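Local coordinates for putative curved DNA-binding protein (Chaetomium thermophilum var. thermophilum DSM 1495, PDB 4IPA), which probably takes part in ribosome biogenesis as an Arx1 protein of the methionine aminopeptidase-like M24 family, with DNA binding only tentatively assigned, at residues Cys343-Thr348 with Pro363-Ser368; Thr348-Lys353 with Thr357-Pro362; Lys30-Ile35 with Tyr127-Cys132; Glu201-Ala206 with Glu379-Ile384. All blocks are in the same frame, centred on the assembly; numbering follows the deposited sequence.

Contact 1 of 4, residues Cys343-Thr348 with Pro363-Ser368; sequences CRLLTT and PAWDLS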
loop_
_atom_site.group_PDB
_atom_site.type_symbol
_atom_site.label_atom_id
_atom_site.label_comp_id
_atom_site.label_asym_id
_atom_site.label_seq_id
_atom_site.Cartn_x
_atom_site.Cartn_y
_atom_site.Cartn_z
ATOM N N CYS A 343 -4.006 -2.587 -10.946
ATOM C CA CYS A 343 -2.862 -3.253 -10.367
ATOM C C CYS A 343 -2.185 -2.285 -9.389
ATOM O O CYS A 343 -2.070 -1.102 -9.683
ATOM C CB CYS A 343 -1.920 -3.664 -11.497
ATOM S SG CYS A 343 -0.464 -4.579 -10.995
ATOM N N ARG A 344 -1.764 -2.777 -8.224
ATOM C CA ARG A 344 -1.147 -1.912 -7.202
ATOM C C ARG A 344 0.050 -2.572 -6.522
ATOM O O ARG A 344 0.081 -3.792 -6.293
ATOM C CB ARG A 344 -2.165 -1.491 -6.119
ATOM C CG ARG A 344 -3.413 -0.773 -6.648
ATOM C CD ARG A 344 -4.228 -0.100 -5.520
ATOM N NE ARG A 344 -4.699 -1.070 -4.538
ATOM C CZ ARG A 344 -4.181 -1.221 -3.319
ATOM N NH1 ARG A 344 -3.175 -0.448 -2.903
ATOM N NH2 ARG A 344 -4.681 -2.139 -2.510
ATOM N N LEU A 345 1.051 -1.764 -6.217
ATOM C CA LEU A 345 2.147 -2.211 -5.370
ATOM C C LEU A 345 2.368 -1.198 -4.261
ATOM O O LEU A 345 2.166 0.000 -4.445
ATOM C CB LEU A 345 3.425 -2.355 -6.181
ATOM C CG LEU A 345 3.399 -3.428 -7.273
ATOM C CD1 LEU A 345 4.510 -3.162 -8.305
ATOM C CD2 LEU A 345 3.524 -4.812 -6.648
ATOM N N LEU A 346 2.801 -1.687 -3.109
ATOM C CA LEU A 346 3.059 -0.826 -1.981
ATOM C C LEU A 346 4.270 -1.415 -1.277
ATOM O O LEU A 346 4.288 -2.592 -0.893
ATOM C CB LEU A 346 1.837 -0.730 -1.044
ATOM C CG LEU A 346 1.721 0.556 -0.202
ATOM C CD1 LEU A 346 0.320 0.762 0.444
ATOM C CD2 LEU A 346 2.821 0.629 0.855
ATOM N N THR A 347 5.290 -0.584 -1.143
ATOM C CA THR A 347 6.544 -0.986 -0.546
ATOM C C THR A 347 6.853 -0.017 0.588
ATOM O O THR A 347 6.740 1.198 0.422
ATOM C CB THR A 347 7.681 -0.911 -1.593
ATOM O OG1 THR A 347 7.327 -1.676 -2.758
ATOM C CG2 THR A 347 8.993 -1.434 -1.015
ATOM N N THR A 348 7.250 -0.536 1.739
ATOM C CA THR A 348 7.745 0.328 2.808
ATOM C C THR A 348 9.266 0.437 2.707
ATOM O O THR A 348 9.960 -0.569 2.790
ATOM C CB THR A 348 7.338 -0.209 4.185
ATOM O OG1 THR A 348 5.912 -0.133 4.309
ATOM C CG2 THR A 348 8.006 0.631 5.313
ATOM N N PRO A 363 7.170 -9.612 -3.147
ATOM C CA PRO A 363 8.283 -10.378 -3.704
ATOM C C PRO A 363 8.523 -9.939 -5.129
ATOM O O PRO A 363 7.562 -9.708 -5.846
ATOM C CB PRO A 363 7.765 -11.826 -3.672
ATOM C CG PRO A 363 6.287 -11.696 -3.740
ATOM C CD PRO A 363 5.963 -10.441 -2.964
ATOM N N ALA A 364 9.785 -9.811 -5.520
ATOM C CA ALA A 364 10.148 -9.423 -6.872
ATOM C C ALA A 364 9.368 -10.231 -7.913
ATOM O O ALA A 364 9.157 -11.425 -7.751
ATOM C CB ALA A 364 11.652 -9.603 -7.073
ATOM N N TRP A 365 8.924 -9.572 -8.974
ATOM C CA TRP A 365 8.232 -10.265 -10.045
ATOM C C TRP A 365 9.216 -10.830 -11.056
ATOM O O TRP A 365 10.173 -10.164 -11.450
ATOM C CB TRP A 365 7.267 -9.327 -10.765
ATOM C CG TRP A 365 6.078 -8.952 -9.953
ATOM C CD1 TRP A 365 5.709 -9.466 -8.739
ATOM C CD2 TRP A 365 5.093 -7.969 -10.292
ATOM N NE1 TRP A 365 4.555 -8.858 -8.307
ATOM C CE2 TRP A 365 4.155 -7.938 -9.243
ATOM C CE3 TRP A 365 4.917 -7.111 -11.376
ATOM C CZ2 TRP A 365 3.050 -7.081 -9.251
ATOM C CZ3 TRP A 365 3.825 -6.261 -11.382
ATOM C CH2 TRP A 365 2.909 -6.249 -10.324
ATOM N N ASP A 366 8.971 -12.063 -11.470
ATOM C CA ASP A 366 9.737 -12.662 -12.548
ATOM C C ASP A 366 9.231 -12.065 -13.859
ATOM O O ASP A 366 8.127 -12.386 -14.313
ATOM C CB ASP A 366 9.538 -14.174 -12.530
ATOM C CG ASP A 366 10.234 -14.870 -13.679
ATOM O OD1 ASP A 366 11.091 -14.241 -14.342
ATOM O OD2 ASP A 366 9.910 -16.050 -13.915
ATOM N N LEU A 367 10.030 -11.183 -14.452
ATOM C CA LEU A 367 9.628 -10.477 -15.658
ATOM C C LEU A 367 9.548 -11.410 -16.850
ATOM O O LEU A 367 8.885 -11.094 -17.833
ATOM C CB LEU A 367 10.581 -9.323 -15.962
ATOM C CG LEU A 367 10.605 -8.210 -14.919
ATOM C CD1 LEU A 367 11.707 -7.197 -15.216
ATOM C CD2 LEU A 367 9.245 -7.519 -14.821
ATOM N N SER A 368 10.217 -12.559 -16.767
ATOM C CA SER A 368 10.200 -13.504 -17.880
ATOM C C SER A 368 8.793 -14.032 -18.156
ATOM O O SER A 368 8.526 -14.517 -19.254
ATOM C CB SER A 368 11.159 -14.675 -17.644
ATOM O OG SER A 368 10.684 -15.545 -16.634
#
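In the pita-bread fold of the M24 family, the loop that follows the last beta hairpin passes beside strand 342-352, and here the six-membered end of the W365 indole packs against C343 and L345. The contact is small and apolar, made by the benzene end of one indole against two strand residues whose side chains leave the sheet on the same face. The side chains of L345 and W365 approach from opposite directions, and the leucine methyls meet the ring obliquely. With its CG anti to the carbonyl carbon (chi1 -64°), L345 sends CD2 to within 3.5 Å of W365 CZ2, while CD1 of L345 lies 4.0 Å from W365 CH2, so both methyls reach the CZ2-CH2 part of the indole. C343 touches from the rim: its SG sits 3.8 Å from W365 CH2, near the ring plane and 79° off the normal, a sulfur-aromatic contact at the edge. Trimming L345 to an alanine would probably leave CZ2 and CH2 of W365 without their methyl contacts and open a gap between strand and loop. Two outside partners fix the indole: D133 OD1 takes the hydrogen bond from NE1, and the ring of F154 meets it at an inclined angle. C343 also touches L153 and T157 of helix 148-167. Beyond the tryptophan the loop is pinned by an Asx turn. There D366 OD1 accepts S368 N at 3.1 Å from above the carboxylate plane, and from that same face S368 OG donates to D366 OD1 at 2.7 Å.

Contact 2 of 4, residues Thr348-Lys353 with Thr357-Pro362; sequences TIAITK and TRIGGP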
loop_
_atom_site.group_PDB
_atom_site.type_symbol
_atom_site.label_atom_id
_atom_site.label_comp_id
_atom_site.label_asym_id
_atom_site.label_seq_id
_atom_site.Cartn_x
_atom_site.Cartn_y
_atom_site.Cartn_z
ATOM N N THR A 348 7.250 -0.536 1.739
ATOM C CA THR A 348 7.745 0.328 2.808
ATOM C C THR A 348 9.266 0.437 2.707
ATOM O O THR A 348 9.960 -0.569 2.790
ATOM C CB THR A 348 7.338 -0.209 4.185
ATOM O OG1 THR A 348 5.912 -0.133 4.309
ATOM C CG2 THR A 348 8.006 0.631 5.313
ATOM N N ILE A 349 9.776 1.647 2.501
ATOM C CA ILE A 349 11.215 1.845 2.322
ATOM C C ILE A 349 11.876 2.653 3.429
ATOM O O ILE A 349 11.224 3.408 4.153
ATOM C CB ILE A 349 11.545 2.594 1.015
ATOM C CG1 ILE A 349 11.030 4.037 1.102
ATOM C CG2 ILE A 349 11.027 1.827 -0.206
ATOM C CD1 ILE A 349 11.358 4.897 -0.100
ATOM N N ALA A 350 13.193 2.502 3.523
ATOM C CA ALA A 350 14.010 3.385 4.339
ATOM C C ALA A 350 15.007 4.133 3.453
ATOM O O ALA A 350 15.581 3.565 2.524
ATOM C CB ALA A 350 14.734 2.602 5.416
ATOM N N ILE A 351 15.185 5.414 3.739
ATOM C CA ILE A 351 16.131 6.236 3.024
ATOM C C ILE A 351 17.300 6.501 3.949
ATOM O O ILE A 351 17.133 7.125 4.991
ATOM C CB ILE A 351 15.503 7.568 2.603
ATOM C CG1 ILE A 351 14.177 7.306 1.868
ATOM C CG2 ILE A 351 16.479 8.355 1.744
ATOM C CD1 ILE A 351 13.512 8.541 1.230
ATOM N N THR A 352 18.477 6.000 3.589
ATOM C CA THR A 352 19.664 6.232 4.402
ATOM C C THR A 352 20.796 6.780 3.543
ATOM O O THR A 352 20.648 6.967 2.330
ATOM C CB THR A 352 20.181 4.929 5.043
ATOM O OG1 THR A 352 20.717 4.080 4.016
ATOM C CG2 THR A 352 19.074 4.196 5.779
ATOM N N LYS A 353 21.929 7.010 4.203
ATOM C CA LYS A 353 23.198 7.372 3.584
ATOM C C LYS A 353 23.416 6.648 2.277
ATOM O O LYS A 353 23.850 7.234 1.286
ATOM C CB LYS A 353 24.323 6.927 4.513
ATOM C CG LYS A 353 25.151 8.018 5.106
ATOM C CD LYS A 353 26.009 7.435 6.223
ATOM C CE LYS A 353 26.670 6.137 5.784
ATOM N NZ LYS A 353 27.404 5.480 6.905
ATOM N N THR A 357 16.493 1.491 0.743
ATOM C CA THR A 357 16.331 0.075 1.074
ATOM C C THR A 357 14.855 -0.298 1.207
ATOM O O THR A 357 14.077 0.403 1.877
ATOM C CB THR A 357 16.994 -0.246 2.436
ATOM O OG1 THR A 357 18.345 0.211 2.425
ATOM C CG2 THR A 357 16.982 -1.752 2.708
ATOM N N ARG A 358 14.469 -1.412 0.593
ATOM C CA ARG A 358 13.098 -1.907 0.718
ATOM C C ARG A 358 12.985 -2.735 1.994
ATOM O O ARG A 358 13.316 -3.915 2.002
ATOM C CB ARG A 358 12.700 -2.756 -0.495
ATOM C CG ARG A 358 12.978 -2.104 -1.846
ATOM C CD ARG A 358 12.454 -2.949 -3.039
ATOM N NE ARG A 358 13.232 -2.674 -4.252
ATOM C CZ ARG A 358 12.727 -2.448 -5.462
ATOM N NH1 ARG A 358 11.417 -2.466 -5.657
ATOM N NH2 ARG A 358 13.542 -2.216 -6.491
ATOM N N ILE A 359 12.545 -2.115 3.081
ATOM C CA ILE A 359 12.429 -2.831 4.343
ATOM C C ILE A 359 11.419 -3.959 4.191
ATOM O O ILE A 359 11.653 -5.091 4.610
ATOM C CB ILE A 359 11.924 -1.904 5.459
ATOM C CG1 ILE A 359 12.679 -0.576 5.436
ATOM C CG2 ILE A 359 12.025 -2.581 6.814
ATOM C CD1 ILE A 359 12.082 0.465 6.387
ATOM N N GLY A 360 10.287 -3.620 3.587
ATOM C CA GLY A 360 9.163 -4.530 3.473
ATOM C C GLY A 360 8.338 -4.240 2.238
ATOM O O GLY A 360 7.908 -3.105 1.992
ATOM N N GLY A 361 8.129 -5.272 1.439
ATOM C CA GLY A 361 7.347 -5.113 0.242
ATOM C C GLY A 361 7.052 -6.458 -0.353
ATOM O O GLY A 361 7.410 -7.489 0.217
ATOM N N PRO A 362 6.406 -6.443 -1.517
ATOM C CA PRO A 362 6.036 -7.624 -2.302
ATOM C C PRO A 362 7.279 -8.305 -2.857
ATOM O O PRO A 362 8.324 -7.654 -3.007
ATOM C CB PRO A 362 5.211 -7.031 -3.446
ATOM C CG PRO A 362 5.787 -5.635 -3.608
ATOM C CD PRO A 362 6.054 -5.186 -2.198
HETATM O O HOH W 1 18.438 2.686 2.918
#
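T348 and A350 pair with G360 and T357 in an antiparallel hairpin that carries a classic beta bulge, I359 and G360 both facing T348. The backbone bonds come as two reciprocal pairs. T348 N gives to G360 O at 2.7 Å and G360 N returns a longer bond to T348 O; on the turn side, A350 N reaches T357 O at 2.8 Å and T357 N reaches A350 O at 2.9 Å. Between them, I349 CA lies 3.2 Å from T357 O in a CA-H...O contact. One water donates to A350 O and bonds T352 OG1; its very short approach to T357 OG1 is doubtful. The apolar part belongs to I359, whose CG1, anti to the carbonyl carbon (chi1 -46°), carries CD1 back over the partner strand to 3.5 Å from A350 CB and 3.7 Å from I349 C. An alanine at I359 would probably uncover A350 CB and leave a gap beside the bulge. Strand 355-360 is an outermost strand of its sheet, while on its other flank strand 342-352 bonds through I349 to W251 of strand 250-258. I349 and R358 share the face that meets L165 of helix 148-167, where R358 also forms a salt bridge with E162.

Contact 3 of 4, residues Lys30-Ile35 with Tyr127-Cys132; sequences KTAAQI and YGTIVC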
loop_
_atom_site.group_PDB
_atom_site.type_symbol
_atom_site.label_atom_id
_atom_site.label_comp_id
_atom_site.label_asym_id
_atom_site.label_seq_id
_atom_site.Cartn_x
_atom_site.Cartn_y
_atom_site.Cartn_z
ATOM N N LYS A 30 12.074 -3.462 10.598
ATOM C CA LYS A 30 12.458 -4.719 9.955
ATOM C C LYS A 30 11.721 -5.936 10.524
ATOM O O LYS A 30 11.375 -6.863 9.789
ATOM C CB LYS A 30 13.973 -4.945 10.023
ATOM C CG LYS A 30 14.424 -6.255 9.392
ATOM C CD LYS A 30 14.460 -6.139 7.873
ATOM C CE LYS A 30 14.714 -7.481 7.213
ATOM N NZ LYS A 30 14.383 -7.422 5.769
ATOM N N THR A 31 11.488 -5.947 11.831
ATOM C CA THR A 31 10.738 -7.041 12.428
ATOM C C THR A 31 9.318 -7.037 11.872
ATOM O O THR A 31 8.758 -8.083 11.556
ATOM C CB THR A 31 10.638 -6.908 13.956
ATOM O OG1 THR A 31 11.936 -6.717 14.515
ATOM C CG2 THR A 31 10.025 -8.171 14.535
ATOM N N ALA A 32 8.738 -5.844 11.778
ATOM C CA ALA A 32 7.422 -5.678 11.183
ATOM C C ALA A 32 7.374 -6.159 9.729
ATOM O O ALA A 32 6.427 -6.816 9.332
ATOM C CB ALA A 32 6.979 -4.225 11.279
ATOM N N ALA A 33 8.393 -5.819 8.946
ATOM C CA ALA A 33 8.464 -6.203 7.544
ATOM C C ALA A 33 8.519 -7.715 7.364
ATOM O O ALA A 33 7.837 -8.268 6.517
ATOM C CB ALA A 33 9.674 -5.561 6.888
ATOM N N GLN A 34 9.352 -8.378 8.152
ATOM C CA GLN A 34 9.473 -9.823 8.048
ATOM C C GLN A 34 8.132 -10.475 8.363
ATOM O O GLN A 34 7.730 -11.420 7.692
ATOM C CB GLN A 34 10.564 -10.351 8.983
ATOM C CG GLN A 34 11.985 -10.049 8.520
ATOM C CD GLN A 34 13.032 -10.615 9.473
ATOM O OE1 GLN A 34 13.206 -10.126 10.593
ATOM N NE2 GLN A 34 13.714 -11.667 9.041
ATOM N N ILE A 35 7.428 -9.963 9.366
ATOM C CA ILE A 35 6.105 -10.491 9.659
ATOM C C ILE A 35 5.150 -10.224 8.497
ATOM O O ILE A 35 4.435 -11.125 8.070
ATOM C CB ILE A 35 5.500 -9.929 10.971
ATOM C CG1 ILE A 35 6.170 -10.564 12.195
ATOM C CG2 ILE A 35 4.010 -10.225 11.026
ATOM C CD1 ILE A 35 5.787 -9.923 13.536
ATOM N N TYR A 127 6.081 1.410 14.927
ATOM C CA TYR A 127 6.751 1.449 13.628
ATOM C C TYR A 127 6.171 0.381 12.700
ATOM O O TYR A 127 6.402 -0.824 12.876
ATOM C CB TYR A 127 8.280 1.327 13.785
ATOM C CG TYR A 127 8.837 2.398 14.717
ATOM C CD1 TYR A 127 8.866 3.732 14.328
ATOM C CD2 TYR A 127 9.276 2.081 15.997
ATOM C CE1 TYR A 127 9.347 4.721 15.171
ATOM C CE2 TYR A 127 9.761 3.071 16.862
ATOM C CZ TYR A 127 9.792 4.383 16.440
ATOM O OH TYR A 127 10.258 5.374 17.278
ATOM N N GLY A 128 5.405 0.837 11.714
ATOM C CA GLY A 128 4.673 -0.065 10.848
ATOM C C GLY A 128 5.228 -0.210 9.445
ATOM O O GLY A 128 5.830 0.724 8.893
ATOM N N THR A 129 5.041 -1.396 8.876
ATOM C CA THR A 129 5.351 -1.630 7.477
ATOM C C THR A 129 4.067 -2.088 6.817
ATOM O O THR A 129 3.427 -3.015 7.297
ATOM C CB THR A 129 6.383 -2.766 7.305
ATOM O OG1 THR A 129 5.859 -3.952 7.912
ATOM C CG2 THR A 129 7.710 -2.405 7.980
ATOM N N ILE A 130 3.688 -1.438 5.727
ATOM C CA ILE A 130 2.543 -1.875 4.943
ATOM C C ILE A 130 3.060 -2.402 3.600
ATOM O O ILE A 130 3.966 -1.806 3.007
ATOM C CB ILE A 130 1.524 -0.722 4.742
ATOM C CG1 ILE A 130 1.082 -0.169 6.101
ATOM C CG2 ILE A 130 0.302 -1.200 3.947
ATOM C CD1 ILE A 130 0.095 0.992 6.016
ATOM N N VAL A 131 2.522 -3.536 3.150
ATOM C CA VAL A 131 2.922 -4.125 1.874
ATOM C C VAL A 131 1.695 -4.400 1.022
ATOM O O VAL A 131 0.626 -4.693 1.550
ATOM C CB VAL A 131 3.689 -5.481 2.049
ATOM C CG1 VAL A 131 4.965 -5.296 2.828
ATOM C CG2 VAL A 131 2.814 -6.522 2.733
ATOM N N CYS A 132 1.853 -4.304 -0.293
ATOM C CA CYS A 132 0.798 -4.685 -1.221
ATOM C C CYS A 132 1.425 -5.323 -2.452
ATOM O O CYS A 132 2.280 -4.714 -3.101
ATOM C CB CYS A 132 -0.056 -3.486 -1.649
ATOM S SG CYS A 132 -1.388 -3.894 -2.872
#
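T129 holds OG1 between its backbone N and carbonyl carbon (chi1 58°) and CG2 anti to that carbonyl carbon, a setting that turns both branches onto A32 and A33 of the helix. This is helix-on-sheet packing within the pita-bread fold: helix 23-46 lies against strand 127-136 of an antiparallel sheet. The short axes come within 7.1 Å at an angle of 31°, a close approach for which the small A32 and A33 leave room. The hydroxyl branch rests on the helix backbone, T129 OG1 standing 3.2 Å from A32 C. A33 N is near the same oxygen, but the angle is too poor for a bond. What does hold T129 OG1 is a hydrogen bond with S36 OG, one helical turn after A32, and S36 OG is also bonded to A32 O; the serine thus gives this buried hydroxyl a polar partner. The methyl branch touches both alanines, with T129 CG2 3.8 Å from A32 CB and 3.9 Å from A33 CB. I124 of the adjacent strand closes on A32 as well. At the start of the strand Y127 turns its ring to Y29, leaving its backbone to touch the helix, Y127 O lying 3.8 Å from A32 CB.

Contact 4 of 4, residues Glu201-Ala206 with Glu379-Ile384; sequences EKVAKA and EEILKI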
loop_
_atom_site.group_PDB
_atom_site.type_symbol
_atom_site.label_atom_id
_atom_site.label_comp_id
_atom_site.label_asym_id
_atom_site.label_seq_id
_atom_site.Cartn_x
_atom_site.Cartn_y
_atom_site.Cartn_z
ATOM N N GLU A 201 3.184 8.866 -15.546
ATOM C CA GLU A 201 2.132 8.778 -16.553
ATOM C C GLU A 201 2.718 8.316 -17.869
ATOM O O GLU A 201 2.091 7.556 -18.605
ATOM C CB GLU A 201 1.425 10.121 -16.749
ATOM C CG GLU A 201 0.473 10.486 -15.639
ATOM C CD GLU A 201 -0.097 11.881 -15.811
ATOM O OE1 GLU A 201 0.416 12.623 -16.675
ATOM O OE2 GLU A 201 -1.054 12.239 -15.084
ATOM N N LYS A 202 3.923 8.795 -18.155
ATOM C CA LYS A 202 4.659 8.410 -19.347
ATOM C C LYS A 202 4.907 6.911 -19.301
ATOM O O LYS A 202 4.796 6.236 -20.307
ATOM C CB LYS A 202 6.002 9.138 -19.354
ATOM C CG LYS A 202 6.491 9.713 -20.678
ATOM C CD LYS A 202 7.431 10.903 -20.369
ATOM C CE LYS A 202 8.372 11.243 -21.519
ATOM N NZ LYS A 202 9.523 12.120 -21.091
ATOM N N VAL A 203 5.271 6.396 -18.127
ATOM C CA VAL A 203 5.572 4.974 -17.984
ATOM C C VAL A 203 4.339 4.118 -18.275
ATOM O O VAL A 203 4.408 3.144 -19.025
ATOM C CB VAL A 203 6.096 4.640 -16.578
ATOM C CG1 VAL A 203 6.239 3.133 -16.420
ATOM C CG2 VAL A 203 7.433 5.367 -16.302
ATOM N N ALA A 204 3.209 4.493 -17.678
ATOM C CA ALA A 204 1.955 3.778 -17.897
ATOM C C ALA A 204 1.530 3.826 -19.364
ATOM O O ALA A 204 1.032 2.840 -19.914
ATOM C CB ALA A 204 0.847 4.347 -17.010
ATOM N N LYS A 205 1.720 4.982 -19.985
ATOM C CA LYS A 205 1.321 5.187 -21.371
ATOM C C LYS A 205 2.096 4.273 -22.331
ATOM O O LYS A 205 1.571 3.857 -23.353
ATOM C CB LYS A 205 1.514 6.650 -21.761
ATOM C CG LYS A 205 0.975 6.992 -23.136
ATOM C CD LYS A 205 1.513 8.318 -23.645
ATOM C CE LYS A 205 0.404 9.148 -24.285
ATOM N NZ LYS A 205 -0.613 8.319 -25.014
ATOM N N ALA A 206 3.335 3.934 -22.001
ATOM C CA ALA A 206 4.100 3.047 -22.882
ATOM C C ALA A 206 3.419 1.689 -22.956
ATOM O O ALA A 206 3.675 0.884 -23.848
ATOM C CB ALA A 206 5.539 2.905 -22.399
ATOM N N GLU A 379 13.641 7.985 -23.704
ATOM C CA GLU A 379 15.042 7.984 -23.276
ATOM C C GLU A 379 15.228 8.467 -21.844
ATOM O O GLU A 379 16.034 7.919 -21.106
ATOM C CB GLU A 379 15.918 8.823 -24.219
ATOM C CG GLU A 379 16.564 8.033 -25.361
ATOM C CD GLU A 379 17.485 6.913 -24.873
ATOM O OE1 GLU A 379 18.303 7.160 -23.953
ATOM O OE2 GLU A 379 17.383 5.783 -25.411
ATOM N N GLU A 380 14.490 9.501 -21.468
ATOM C CA GLU A 380 14.557 10.042 -20.117
ATOM C C GLU A 380 14.234 8.942 -19.105
ATOM O O GLU A 380 14.975 8.714 -18.146
ATOM C CB GLU A 380 13.585 11.220 -19.982
ATOM C CG GLU A 380 13.522 11.842 -18.595
ATOM C CD GLU A 380 12.774 13.167 -18.580
ATOM O OE1 GLU A 380 11.986 13.425 -19.519
ATOM O OE2 GLU A 380 12.975 13.954 -17.625
ATOM N N ILE A 381 13.137 8.239 -19.340
ATOM C CA ILE A 381 12.743 7.148 -18.464
ATOM C C ILE A 381 13.736 5.979 -18.435
ATOM O O ILE A 381 14.091 5.495 -17.358
ATOM C CB ILE A 381 11.325 6.669 -18.793
ATOM C CG1 ILE A 381 10.332 7.752 -18.417
ATOM C CG2 ILE A 381 10.987 5.405 -18.032
ATOM C CD1 ILE A 381 8.930 7.408 -18.806
ATOM N N LEU A 382 14.205 5.531 -19.599
ATOM C CA LEU A 382 15.180 4.427 -19.626
ATOM C C LEU A 382 16.458 4.796 -18.871
ATOM O O LEU A 382 17.100 3.948 -18.250
ATOM C CB LEU A 382 15.511 3.993 -21.058
ATOM C CG LEU A 382 14.361 3.376 -21.853
ATOM C CD1 LEU A 382 14.813 3.177 -23.289
ATOM C CD2 LEU A 382 13.904 2.051 -21.238
ATOM N N LYS A 383 16.814 6.073 -18.924
ATOM C CA LYS A 383 17.981 6.555 -18.207
ATOM C C LYS A 383 17.767 6.519 -16.680
ATOM O O LYS A 383 18.598 5.985 -15.936
ATOM C CB LYS A 383 18.372 7.941 -18.719
ATOM C CG LYS A 383 18.875 7.954 -20.151
ATOM C CD LYS A 383 19.229 9.370 -20.620
ATOM C CE LYS A 383 19.762 9.375 -22.061
ATOM N NZ LYS A 383 20.090 10.749 -22.548
ATOM N N ILE A 384 16.638 7.043 -16.220
ATOM C CA ILE A 384 16.249 6.902 -14.814
ATOM C C ILE A 384 16.322 5.444 -14.336
ATOM O O ILE A 384 16.904 5.151 -13.292
ATOM C CB ILE A 384 14.843 7.472 -14.554
ATOM C CG1 ILE A 384 14.832 8.985 -14.792
ATOM C CG2 ILE A 384 14.400 7.181 -13.130
ATOM C CD1 ILE A 384 13.463 9.544 -15.097
#
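K202 reaches over I381 to meet E380: its carbons lie along the isoleucine and its NZ goes to carboxylates. At the root, K202 CB presses on I381 CD1 at 3.4 Å, tighter than usual van der Waals contact. The next carbon keeps to the same methyl, K202 CG lying 3.8 Å from I381 CD1, and CD is still just within touch of it. The chain is extended beyond CG, and that length carries the ammonium past the isoleucine, where K202 NZ forms a salt bridge with E380 OE1 at 3.2 Å. D378, just ahead of the second helix, takes the same NZ in another salt bridge, so two carboxylates share the one lysine. The glutamate comes to the lysine chain at about a right angle, with its own CG anti to the backbone N (chi1 178°); its second oxygen, OE2, pairs with K195, one helix face thereby supplying both cations. The frame is a steep helix-helix packing of helix 379-386 on helix 193-205: the axes of segments 201-205 and 379-384 cross at 103° and come within 10.7 Å. At this spacing the backbones stay apart, and I381 fills the space with V203 and the K202 carbons. I381 CG1 is anti to the carbonyl carbon, which aims CD1 at the first helix, between K202 and V203. On the valine side I381 CD1 meets V203 CG2 at 3.6 Å, and the two CG2 methyls of V203 and I381 are 4.0 Å apart. V163 of helix 148-167 and I376 of the preceding loop touch both V203 and I381.

How the contacts relate
Contacts 1, 2 and 3 are largely buried and touch one another, though contact 2 surfaces at T357 and R358; contact 4, partly buried, stands toward the periphery, about 10 Å from contact 1 at the nearest atoms. Contacts 1 and 2 share T348 and strand 342-352, the hairpin of contact 2 being nested within the loop that contact 1 closes. Contact 3 holds the other sheet, which meets this strand where I130 O probably accepts T348 OG1 and L346 O probably accepts C132 N. Chemistry follows place: aromatic and aliphatic packing in contact 1, backbone bonding in contact 2, small residues at close helix-sheet range in contact 3, and, in contact 4, salt bridges rimming an apolar centre.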